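Local coordinates for DTDP-4-dehydrorhamnose reductase, rfbD ortholog (Clostridium acetobutylicum, PDB 1VL0), which probably catalyses the reduction of dTDP-6-deoxy-L-lyxo-4-hexulose to dTDP-L-rhamnose with a nicotinamide cofactor, at residues Ile92-Leu97 with Ile108-Thr113; Tyr115-Glu120 with Thr215-Cys220; Glu143-Val148 with Ile157-Trp162. One frame throughout, in Å; residues are numbered along the deposited sequence.

All three contacts belong to one nucleotide-binding sheet. Strands 107-113, 155-164 and 214-217 lie side by side and parallel in it, with helices 83-104 and 136-151 packed against them. Interaction 1 comes first along the chain. The loop straight after its strand opens interaction 2, whose second half arrives only about a hundred residues later, and interaction 3 falls within that interval. Interaction 3 is also the middle one in space: its centre is about 7 Å from that of interaction 1 and about 9 Å from that of interaction 2, while those two centres are about 16 Å apart. Interactions 1 and 3 both reach the dinucleotide, so core packing and the cofactor pocket merge here.

Interaction 1: Ile92-Leu97 with Ile108-Thr113; sequences IGPKNL and IVQIST. With NAI (1,4-dihydronicotinamide adenine dinucleotide), chain D.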
# COMPACT_ATOMS: atom_id res chain seq x y z
N ILE A 92 14.94 -6.41 -3.94
CA ILE A 92 15.77 -5.91 -2.83
C ILE A 92 16.58 -4.69 -3.26
O ILE A 92 16.81 -3.78 -2.48
CB ILE A 92 16.77 -7.01 -2.32
CG1 ILE A 92 16.06 -8.24 -1.75
CG2 ILE A 92 17.77 -6.46 -1.27
CD1 ILE A 92 14.99 -7.97 -0.83
N GLY A 93 17.06 -4.69 -4.50
CA GLY A 93 17.77 -3.53 -5.02
C GLY A 93 16.96 -2.25 -4.94
O GLY A 93 17.38 -1.28 -4.34
N PRO A 94 15.78 -2.25 -5.55
CA PRO A 94 14.84 -1.12 -5.42
C PRO A 94 14.50 -0.71 -3.97
O PRO A 94 14.53 0.53 -3.62
CB PRO A 94 13.63 -1.59 -6.19
CG PRO A 94 14.20 -2.54 -7.20
CD PRO A 94 15.33 -3.23 -6.53
N LYS A 95 14.28 -1.72 -3.12
CA LYS A 95 14.06 -1.51 -1.69
C LYS A 95 15.20 -0.73 -1.10
O LYS A 95 14.98 0.25 -0.39
CB LYS A 95 13.97 -2.86 -0.93
CG LYS A 95 14.02 -2.75 0.62
CD LYS A 95 14.27 -4.09 1.33
CE LYS A 95 15.59 -4.15 2.10
NZ LYS A 95 15.83 -3.21 3.20
N ASN A 96 16.42 -1.21 -1.35
CA ASN A 96 17.61 -0.59 -0.78
C ASN A 96 17.76 0.85 -1.25
O ASN A 96 18.13 1.76 -0.46
CB ASN A 96 18.89 -1.39 -1.12
CG ASN A 96 18.97 -2.75 -0.39
OD1 ASN A 96 18.35 -2.94 0.62
ND2 ASN A 96 19.79 -3.66 -0.91
N LEU A 97 17.50 1.07 -2.54
CA LEU A 97 17.66 2.40 -3.14
C LEU A 97 16.60 3.38 -2.69
O LEU A 97 16.88 4.56 -2.45
CB LEU A 97 17.65 2.26 -4.67
CG LEU A 97 18.79 1.46 -5.30
CD1 LEU A 97 18.49 1.26 -6.78
CD2 LEU A 97 20.15 2.17 -5.16
N ILE A 108 13.09 8.83 -6.15
CA ILE A 108 13.52 7.64 -6.80
C ILE A 108 12.66 7.35 -8.02
O ILE A 108 11.42 7.37 -7.94
CB ILE A 108 13.56 6.41 -5.83
CG1 ILE A 108 13.88 5.14 -6.63
CG2 ILE A 108 12.23 6.19 -5.07
CD1 ILE A 108 14.34 4.01 -5.86
N VAL A 109 13.31 7.10 -9.17
CA VAL A 109 12.63 6.56 -10.33
C VAL A 109 12.98 5.09 -10.39
O VAL A 109 14.13 4.71 -10.37
CB VAL A 109 13.02 7.20 -11.66
CG1 VAL A 109 12.30 6.58 -12.81
CG2 VAL A 109 12.72 8.69 -11.66
N GLN A 110 11.95 4.27 -10.48
CA GLN A 110 12.10 2.81 -10.62
C GLN A 110 11.46 2.35 -11.95
O GLN A 110 10.25 2.53 -12.19
CB GLN A 110 11.37 2.15 -9.48
CG GLN A 110 11.11 0.64 -9.63
CD GLN A 110 12.39 -0.16 -9.67
OE1 GLN A 110 13.48 0.34 -9.33
NE2 GLN A 110 12.27 -1.40 -10.08
N ILE A 111 12.27 1.76 -12.79
CA ILE A 111 11.79 1.31 -14.05
C ILE A 111 11.26 -0.13 -13.90
O ILE A 111 11.92 -1.00 -13.30
CB ILE A 111 12.91 1.36 -15.15
CG1 ILE A 111 13.62 2.72 -15.18
CG2 ILE A 111 12.27 1.02 -16.52
CD1 ILE A 111 12.82 3.89 -15.71
N SER A 112 10.07 -0.36 -14.43
CA SER A 112 9.40 -1.62 -14.28
C SER A 112 8.86 -2.12 -15.64
O SER A 112 9.29 -1.65 -16.71
CB SER A 112 8.25 -1.49 -13.24
OG SER A 112 7.76 -2.76 -12.77
N THR A 113 7.90 -3.04 -15.59
CA THR A 113 7.60 -3.93 -16.70
C THR A 113 6.11 -4.23 -16.88
O THR A 113 5.34 -4.29 -15.93
CB THR A 113 8.43 -5.25 -16.56
OG1 THR A 113 8.15 -6.16 -17.64
CG2 THR A 113 8.09 -6.01 -15.30
PA NAI D . 19.94 -3.73 -19.56
O1A NAI D . 19.87 -5.22 -19.36
O2A NAI D . 20.35 -3.31 -20.95
O5B NAI D . 20.86 -3.15 -18.38
C5B NAI D . 20.55 -3.52 -17.05
C4B NAI D . 21.72 -3.27 -16.12
O4B NAI D . 21.53 -3.99 -14.90
C3B NAI D . 23.08 -3.75 -16.63
O3B NAI D . 23.94 -2.66 -16.89
C2B NAI D . 23.58 -4.63 -15.47
O2B NAI D . 24.99 -4.71 -15.32
C1B NAI D . 22.82 -3.96 -14.31
N9A NAI D . 22.88 -4.59 -12.98
C8A NAI D . 22.68 -5.92 -12.72
N7A NAI D . 22.84 -6.12 -11.40
C5A NAI D . 23.17 -4.95 -10.79
C6A NAI D . 23.44 -4.64 -9.45
N6A NAI D . 23.43 -5.57 -8.51
N1A NAI D . 23.74 -3.34 -9.12
C2A NAI D . 23.75 -2.35 -10.11
N3A NAI D . 23.52 -2.66 -11.42
C4A NAI D . 23.20 -3.96 -11.77
O3 NAI D . 18.52 -3.11 -19.13
PN NAI D . 17.49 -2.27 -20.06
O1N NAI D . 17.84 -0.84 -20.06
O2N NAI D . 17.19 -3.09 -21.26
O5D NAI D . 16.23 -2.27 -19.04
C5D NAI D . 15.99 -1.11 -18.26
C4D NAI D . 14.76 -1.32 -17.41
O4D NAI D . 13.60 -1.61 -18.22
C3D NAI D . 14.93 -2.48 -16.42
O3D NAI D . 14.53 -1.95 -15.19
C2D NAI D . 14.00 -3.58 -16.92
O2D NAI D . 13.40 -4.43 -15.94
C1D NAI D . 12.94 -2.74 -17.64
N1N NAI D . 12.25 -3.44 -18.72
C2N NAI D . 12.94 -3.71 -19.88
C3N NAI D . 12.26 -4.36 -20.91
C7N NAI D . 13.03 -4.98 -22.04
O7N NAI D . 12.31 -5.35 -23.18
N7N NAI D . 14.35 -5.17 -21.94
C4N NAI D . 10.92 -4.72 -20.74
C5N NAI D . 10.24 -4.45 -19.56
C6N NAI D . 10.95 -3.80 -18.55
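The flat amide of Q110 meets the ring of P94. P94 CB stands over one face of the amide, somewhat off its centre, while P94 CG shifts toward the amino side and comes 3.6 Å from Q110 NE2. A bend at chi2 (64°) turns the amide to meet the proline. Q110 OE1 is hydrogen-bonded to N69 ND2 of strand 66-69. The other flat group here is the dihydronicotinamide ring, whose C5N-C6N edge fits between two residues at the strand end. S112 O lies 3.3 Å from NAI C6N on one side of the ring plane, and T113 OG1 comes equally close to NAI C5N, 3.3 Å, from the other side.

Further back along the strand the contact is purely aliphatic. I108 reaches out nearly straight, with CG1 opposite the backbone N (chi1 174°), and its CD1 touches L97 CB at 3.9 Å. P94 sits at a kink of helix 83-104, since its nitrogen has no hydrogen to give to the turn before. Helix and strand run almost exactly antiparallel, at 171°, with axes 9.9 Å apart, as neighbouring elements of a Rossmann-type fold do.

No hydrogen bond crosses between helix and strand, so they are held by packing, and the one polar group between them finds its partner on another strand. Polar chemistry appears at the strand's C-terminal end: the carbonyl of I111 takes K141 NZ and, weakly, NAI O3D, which probably contributes a little to placing the ribose.

Interaction 2: Tyr115-Glu120 with Thr215-Cys220; sequences YVFDGE and TFHCTC
F117 and H217 make an aromatic pair in which neither ring covers the face of the other. The two side chains come from opposite directions, with ring planes at 86° and centroids 5.6 Å apart. The outer edge of the phenylalanine does the touching: H217 NE2 lies near the plane of that ring, 3.7 Å from F117 CE2 and 3.8 Å from F117 CZ. For H217, whose CB does not itself aim at the loop, the rest of the side chain carries the imidazole across.

Among aliphatic contacts, V116 from the same loop lays CG2 over one face of the F117 ring, 3.7 Å above its plane, and I125 also packs on this phenylalanine. The guanidinium of R159 makes a separate contact, its NH1 packing against CZ of the ring.

Polar bonds hold the histidine and, separately, the loop. H217 NE2 is hydrogen-bonded to R159 NH1, so that nitrogen is probably the acceptor, which would favour a neutral imidazole; ND1 has a weak bond to I125 O. The backbone N of H217 goes to E127 OE2. Within the loop, D118 OD1 accepts from E120 N at 3.0 Å, closing an Asx turn; the N-H comes in 41° out of the carboxylate plane. G119 sits in the middle of this turn with a positive phi (84°). D118 OD2 binds N132, tying the turn to the chain ahead of helix 136-151.

The loop thus leaves strand 107-113 and comes across to strand 214-217, which pairs through F216 with strand 155-164. While H217 faces the loop, its neighbours F216 and C218 pack on helix 197-210.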
# COMPACT_ATOMS: atom_id res chain seq x y z
N TYR A 115 5.29 -7.13 -17.63
CA TYR A 115 5.15 -8.49 -17.06
C TYR A 115 4.50 -8.52 -15.67
O TYR A 115 4.31 -9.57 -15.10
CB TYR A 115 6.51 -9.20 -16.98
CG TYR A 115 6.94 -9.90 -18.27
CD1 TYR A 115 7.27 -9.17 -19.39
CD2 TYR A 115 7.02 -11.28 -18.35
CE1 TYR A 115 7.66 -9.79 -20.55
CE2 TYR A 115 7.40 -11.90 -19.49
CZ TYR A 115 7.73 -11.14 -20.60
OH TYR A 115 8.11 -11.75 -21.77
N VAL A 116 4.17 -7.35 -15.10
CA VAL A 116 3.36 -7.34 -13.87
C VAL A 116 1.92 -7.74 -14.14
O VAL A 116 1.19 -8.04 -13.21
CB VAL A 116 3.40 -6.00 -13.11
CG1 VAL A 116 4.87 -5.64 -12.74
CG2 VAL A 116 2.76 -4.88 -13.88
N PHE A 117 1.51 -7.74 -15.40
CA PHE A 117 0.15 -8.13 -15.81
C PHE A 117 0.15 -9.57 -16.32
O PHE A 117 1.22 -10.11 -16.58
CB PHE A 117 -0.34 -7.16 -16.86
CG PHE A 117 -0.42 -5.75 -16.35
CD1 PHE A 117 -1.38 -5.39 -15.41
CD2 PHE A 117 0.44 -4.77 -16.82
CE1 PHE A 117 -1.48 -4.08 -14.98
CE2 PHE A 117 0.36 -3.47 -16.36
CZ PHE A 117 -0.58 -3.13 -15.41
N ASP A 118 -1.01 -10.21 -16.36
CA ASP A 118 -1.09 -11.64 -16.72
C ASP A 118 -1.19 -11.93 -18.22
O ASP A 118 -1.08 -13.06 -18.63
CB ASP A 118 -2.22 -12.36 -15.96
CG ASP A 118 -3.60 -11.79 -16.22
OD1 ASP A 118 -3.82 -11.06 -17.22
OD2 ASP A 118 -4.55 -12.02 -15.44
N GLY A 119 -1.40 -10.90 -19.04
CA GLY A 119 -1.48 -11.09 -20.48
C GLY A 119 -2.83 -11.51 -21.01
O GLY A 119 -3.00 -11.79 -22.17
N GLU A 120 -3.83 -11.54 -20.15
CA GLU A 120 -5.16 -11.95 -20.55
C GLU A 120 -6.01 -10.76 -20.92
O GLU A 120 -7.12 -10.96 -21.31
CB GLU A 120 -5.83 -12.78 -19.44
CG GLU A 120 -5.23 -14.19 -19.26
CD GLU A 120 -5.19 -14.97 -20.59
OE1 GLU A 120 -6.28 -15.29 -21.13
OE2 GLU A 120 -4.06 -15.22 -21.11
N THR A 215 2.79 6.25 -10.66
CA THR A 215 3.06 5.16 -11.54
C THR A 215 2.61 5.47 -12.95
O THR A 215 1.45 5.83 -13.16
CB THR A 215 2.36 3.89 -11.00
OG1 THR A 215 2.92 3.55 -9.71
CG2 THR A 215 2.58 2.67 -11.89
N PHE A 216 3.53 5.30 -13.91
CA PHE A 216 3.27 5.60 -15.32
C PHE A 216 3.60 4.40 -16.19
O PHE A 216 4.62 3.81 -16.01
CB PHE A 216 4.14 6.77 -15.80
CG PHE A 216 3.87 8.05 -15.05
CD1 PHE A 216 4.46 8.27 -13.81
CD2 PHE A 216 2.97 8.99 -15.54
CE1 PHE A 216 4.20 9.52 -13.06
CE2 PHE A 216 2.71 10.18 -14.82
CZ PHE A 216 3.29 10.40 -13.59
N HIS A 217 2.77 4.15 -17.18
CA HIS A 217 3.13 3.34 -18.34
C HIS A 217 3.80 4.20 -19.39
O HIS A 217 3.43 5.35 -19.63
CB HIS A 217 1.86 2.71 -18.93
CG HIS A 217 1.25 1.67 -18.05
ND1 HIS A 217 0.02 1.09 -18.32
CD2 HIS A 217 1.68 1.14 -16.88
CE1 HIS A 217 -0.24 0.20 -17.38
NE2 HIS A 217 0.73 0.22 -16.49
N CYS A 218 4.86 3.66 -19.99
CA CYS A 218 5.61 4.35 -21.02
C CYS A 218 6.14 3.39 -22.07
O CYS A 218 7.28 2.90 -21.97
CB CYS A 218 6.78 5.13 -20.42
SG CYS A 218 7.53 6.12 -21.73
N THR A 219 5.26 3.07 -23.03
CA THR A 219 5.66 2.49 -24.28
C THR A 219 5.32 3.47 -25.45
O THR A 219 4.55 4.44 -25.29
CB THR A 219 4.97 1.13 -24.51
OG1 THR A 219 3.54 1.28 -24.52
CG2 THR A 219 5.26 0.18 -23.39
N CYS A 220 5.88 3.18 -26.62
CA CYS A 220 5.59 3.96 -27.79
C CYS A 220 4.11 3.82 -28.18
O CYS A 220 3.40 2.92 -27.70
CB CYS A 220 6.57 3.60 -28.95
SG CYS A 220 8.26 4.37 -28.82

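Interaction 3: Glu143-Val148 with Ile157-Trp162; sequences EGENFV and IVRTAW. With NAI (1,4-dihydronicotinamide adenine dinucleotide), chain D.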
# COMPACT_ATOMS: atom_id res chain seq x y z
N GLU A 143 7.31 -6.82 -6.79
CA GLU A 143 7.68 -6.64 -5.41
C GLU A 143 8.64 -5.46 -5.28
O GLU A 143 8.58 -4.73 -4.29
CB GLU A 143 8.27 -7.94 -4.83
CG GLU A 143 7.23 -9.05 -4.72
CD GLU A 143 6.06 -8.73 -3.80
OE1 GLU A 143 6.20 -7.83 -2.88
OE2 GLU A 143 5.01 -9.40 -3.97
N GLY A 144 9.47 -5.27 -6.28
CA GLY A 144 10.34 -4.07 -6.35
C GLY A 144 9.49 -2.82 -6.32
O GLY A 144 9.74 -1.93 -5.58
N GLU A 145 8.42 -2.78 -7.14
CA GLU A 145 7.49 -1.63 -7.14
C GLU A 145 6.90 -1.38 -5.77
O GLU A 145 6.84 -0.25 -5.30
CB GLU A 145 6.32 -1.84 -8.10
CG GLU A 145 6.66 -1.98 -9.56
CD GLU A 145 5.42 -1.91 -10.46
OE1 GLU A 145 4.33 -1.65 -9.92
OE2 GLU A 145 5.57 -2.11 -11.69
N ASN A 146 6.45 -2.47 -5.14
CA ASN A 146 5.78 -2.36 -3.86
C ASN A 146 6.70 -1.79 -2.79
O ASN A 146 6.31 -0.98 -1.97
CB ASN A 146 5.31 -3.73 -3.42
CG ASN A 146 4.12 -4.25 -4.26
OD1 ASN A 146 3.47 -3.52 -4.99
ND2 ASN A 146 3.87 -5.56 -4.15
N PHE A 147 7.94 -2.22 -2.81
CA PHE A 147 8.94 -1.68 -1.84
C PHE A 147 9.23 -0.21 -2.07
O PHE A 147 9.31 0.54 -1.12
CB PHE A 147 10.26 -2.40 -2.02
CG PHE A 147 10.37 -3.69 -1.26
CD1 PHE A 147 10.09 -3.75 0.10
CD2 PHE A 147 10.87 -4.82 -1.90
CE1 PHE A 147 10.24 -4.92 0.80
CE2 PHE A 147 11.03 -5.99 -1.21
CZ PHE A 147 10.72 -6.05 0.14
N VAL A 148 9.42 0.19 -3.33
CA VAL A 148 9.73 1.58 -3.64
C VAL A 148 8.63 2.51 -3.09
O VAL A 148 8.91 3.46 -2.40
CB VAL A 148 9.94 1.76 -5.16
CG1 VAL A 148 9.96 3.20 -5.53
CG2 VAL A 148 11.23 1.11 -5.60
N ILE A 157 7.25 5.31 -10.66
CA ILE A 157 7.39 3.95 -11.23
C ILE A 157 7.01 4.10 -12.68
O ILE A 157 5.92 4.58 -12.97
CB ILE A 157 6.51 2.94 -10.48
CG1 ILE A 157 7.11 2.68 -9.07
CG2 ILE A 157 6.38 1.60 -11.23
CD1 ILE A 157 6.13 2.12 -8.15
N VAL A 158 7.92 3.72 -13.57
CA VAL A 158 7.70 3.83 -15.01
C VAL A 158 7.81 2.44 -15.66
O VAL A 158 8.91 1.85 -15.70
CB VAL A 158 8.69 4.80 -15.66
CG1 VAL A 158 8.37 4.98 -17.17
CG2 VAL A 158 8.66 6.21 -14.93
N ARG A 159 6.66 1.87 -16.02
CA ARG A 159 6.59 0.55 -16.63
C ARG A 159 6.82 0.66 -18.11
O ARG A 159 6.18 1.44 -18.80
CB ARG A 159 5.23 -0.12 -16.38
CG ARG A 159 4.85 -0.24 -14.94
CD ARG A 159 3.67 -1.18 -14.75
NE ARG A 159 3.29 -1.31 -13.34
CZ ARG A 159 2.08 -1.19 -12.83
NH1 ARG A 159 1.03 -0.91 -13.59
NH2 ARG A 159 1.93 -1.35 -11.52
N THR A 160 7.72 -0.16 -18.63
CA THR A 160 7.95 -0.18 -20.05
C THR A 160 7.94 -1.61 -20.61
O THR A 160 7.66 -2.57 -19.88
CB THR A 160 9.21 0.59 -20.41
OG1 THR A 160 9.25 0.76 -21.84
CG2 THR A 160 10.47 -0.16 -20.06
N ALA A 161 8.19 -1.75 -21.92
CA ALA A 161 8.09 -3.06 -22.58
C ALA A 161 8.80 -3.03 -23.92
O ALA A 161 8.95 -1.96 -24.52
CB ALA A 161 6.61 -3.42 -22.81
N TRP A 162 9.22 -4.22 -24.37
CA TRP A 162 9.72 -4.43 -25.74
C TRP A 162 10.76 -3.37 -26.04
O TRP A 162 10.71 -2.68 -27.06
CB TRP A 162 8.58 -4.35 -26.73
CG TRP A 162 7.60 -5.45 -26.65
CD1 TRP A 162 7.24 -6.19 -25.54
CD2 TRP A 162 6.77 -5.92 -27.71
NE1 TRP A 162 6.25 -7.10 -25.87
CE2 TRP A 162 5.97 -6.97 -27.20
CE3 TRP A 162 6.67 -5.61 -29.07
CZ2 TRP A 162 5.08 -7.69 -27.99
CZ3 TRP A 162 5.80 -6.29 -29.82
CH2 TRP A 162 5.01 -7.33 -29.30
PA NAI D . 19.94 -3.73 -19.56
O1A NAI D . 19.87 -5.22 -19.36
O2A NAI D . 20.35 -3.31 -20.95
O5B NAI D . 20.86 -3.15 -18.38
C5B NAI D . 20.55 -3.52 -17.05
C4B NAI D . 21.72 -3.27 -16.12
O4B NAI D . 21.53 -3.99 -14.90
C3B NAI D . 23.08 -3.75 -16.63
O3B NAI D . 23.94 -2.66 -16.89
C2B NAI D . 23.58 -4.63 -15.47
O2B NAI D . 24.99 -4.71 -15.32
C1B NAI D . 22.82 -3.96 -14.31
N9A NAI D . 22.88 -4.59 -12.98
C8A NAI D . 22.68 -5.92 -12.72
N7A NAI D . 22.84 -6.12 -11.40
C5A NAI D . 23.17 -4.95 -10.79
C6A NAI D . 23.44 -4.64 -9.45
N6A NAI D . 23.43 -5.57 -8.51
N1A NAI D . 23.74 -3.34 -9.12
C2A NAI D . 23.75 -2.35 -10.11
N3A NAI D . 23.52 -2.66 -11.42
C4A NAI D . 23.20 -3.96 -11.77
O3 NAI D . 18.52 -3.11 -19.13
PN NAI D . 17.49 -2.27 -20.06
O1N NAI D . 17.84 -0.84 -20.06
O2N NAI D . 17.19 -3.09 -21.26
O5D NAI D . 16.23 -2.27 -19.04
C5D NAI D . 15.99 -1.11 -18.26
C4D NAI D . 14.76 -1.32 -17.41
O4D NAI D . 13.60 -1.61 -18.22
C3D NAI D . 14.93 -2.48 -16.42
O3D NAI D . 14.53 -1.95 -15.19
C2D NAI D . 14.00 -3.58 -16.92
O2D NAI D . 13.40 -4.43 -15.94
C1D NAI D . 12.94 -2.74 -17.64
N1N NAI D . 12.25 -3.44 -18.72
C2N NAI D . 12.94 -3.71 -19.88
C3N NAI D . 12.26 -4.36 -20.91
C7N NAI D . 13.03 -4.98 -22.04
O7N NAI D . 12.31 -5.35 -23.18
N7N NAI D . 14.35 -5.17 -21.94
C4N NAI D . 10.92 -4.72 -20.74
C5N NAI D . 10.24 -4.45 -19.56
C6N NAI D . 10.95 -3.80 -18.55
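A complete ion pair lies buried between helix 136-151 and the sheet: E145 and R159 join through two hydrogen bonds, with carboxylate and guanidinium nearly coplanar, 16° apart. The grip is side-on. R159 NE gives its hydrogen to E145 OE2 at 2.9 Å, R159 NH2 gives one to E145 OE1 at 2.9 Å, and both bonds are almost straight, at 170° and 171°. Each oxygen uses its syn lone pair, the ideal setting for a two-point pair. The side chains cross at about a right angle, E145 reaching down from the helix with its chain extended past CG (chi2 -169°).

E145 OE2 also takes a hydrogen bond from S112 OG on strand 107-113, and R159 NH1 is bonded to H217 NE2 on strand 214-217, so the carboxylate and the guanidinium are held from more than one direction. This should offset the cost of burying the charges and probably keeps both ionised. I157 lies obliquely across the glutamate: its CG2 lies 3.7 Å from E145 CD, and its CD1 is 4.0 Å from E145 CB.

Past R159 the chain reaches the cofactor. T160 O comes 3.2 Å from NAI C5N, and A161 CA lies 3.8 Å from NAI C4N, on the same side of the nicotinamide plane.

Strand 107-113, helix 136-151 and strand 155-164 form a beta-alpha-beta crossover of the Rossmann fold. The same helix carries Y137 and K141, both bound to NADH and spaced as in the YxxxK motif of short-chain dehydrogenases/reductases.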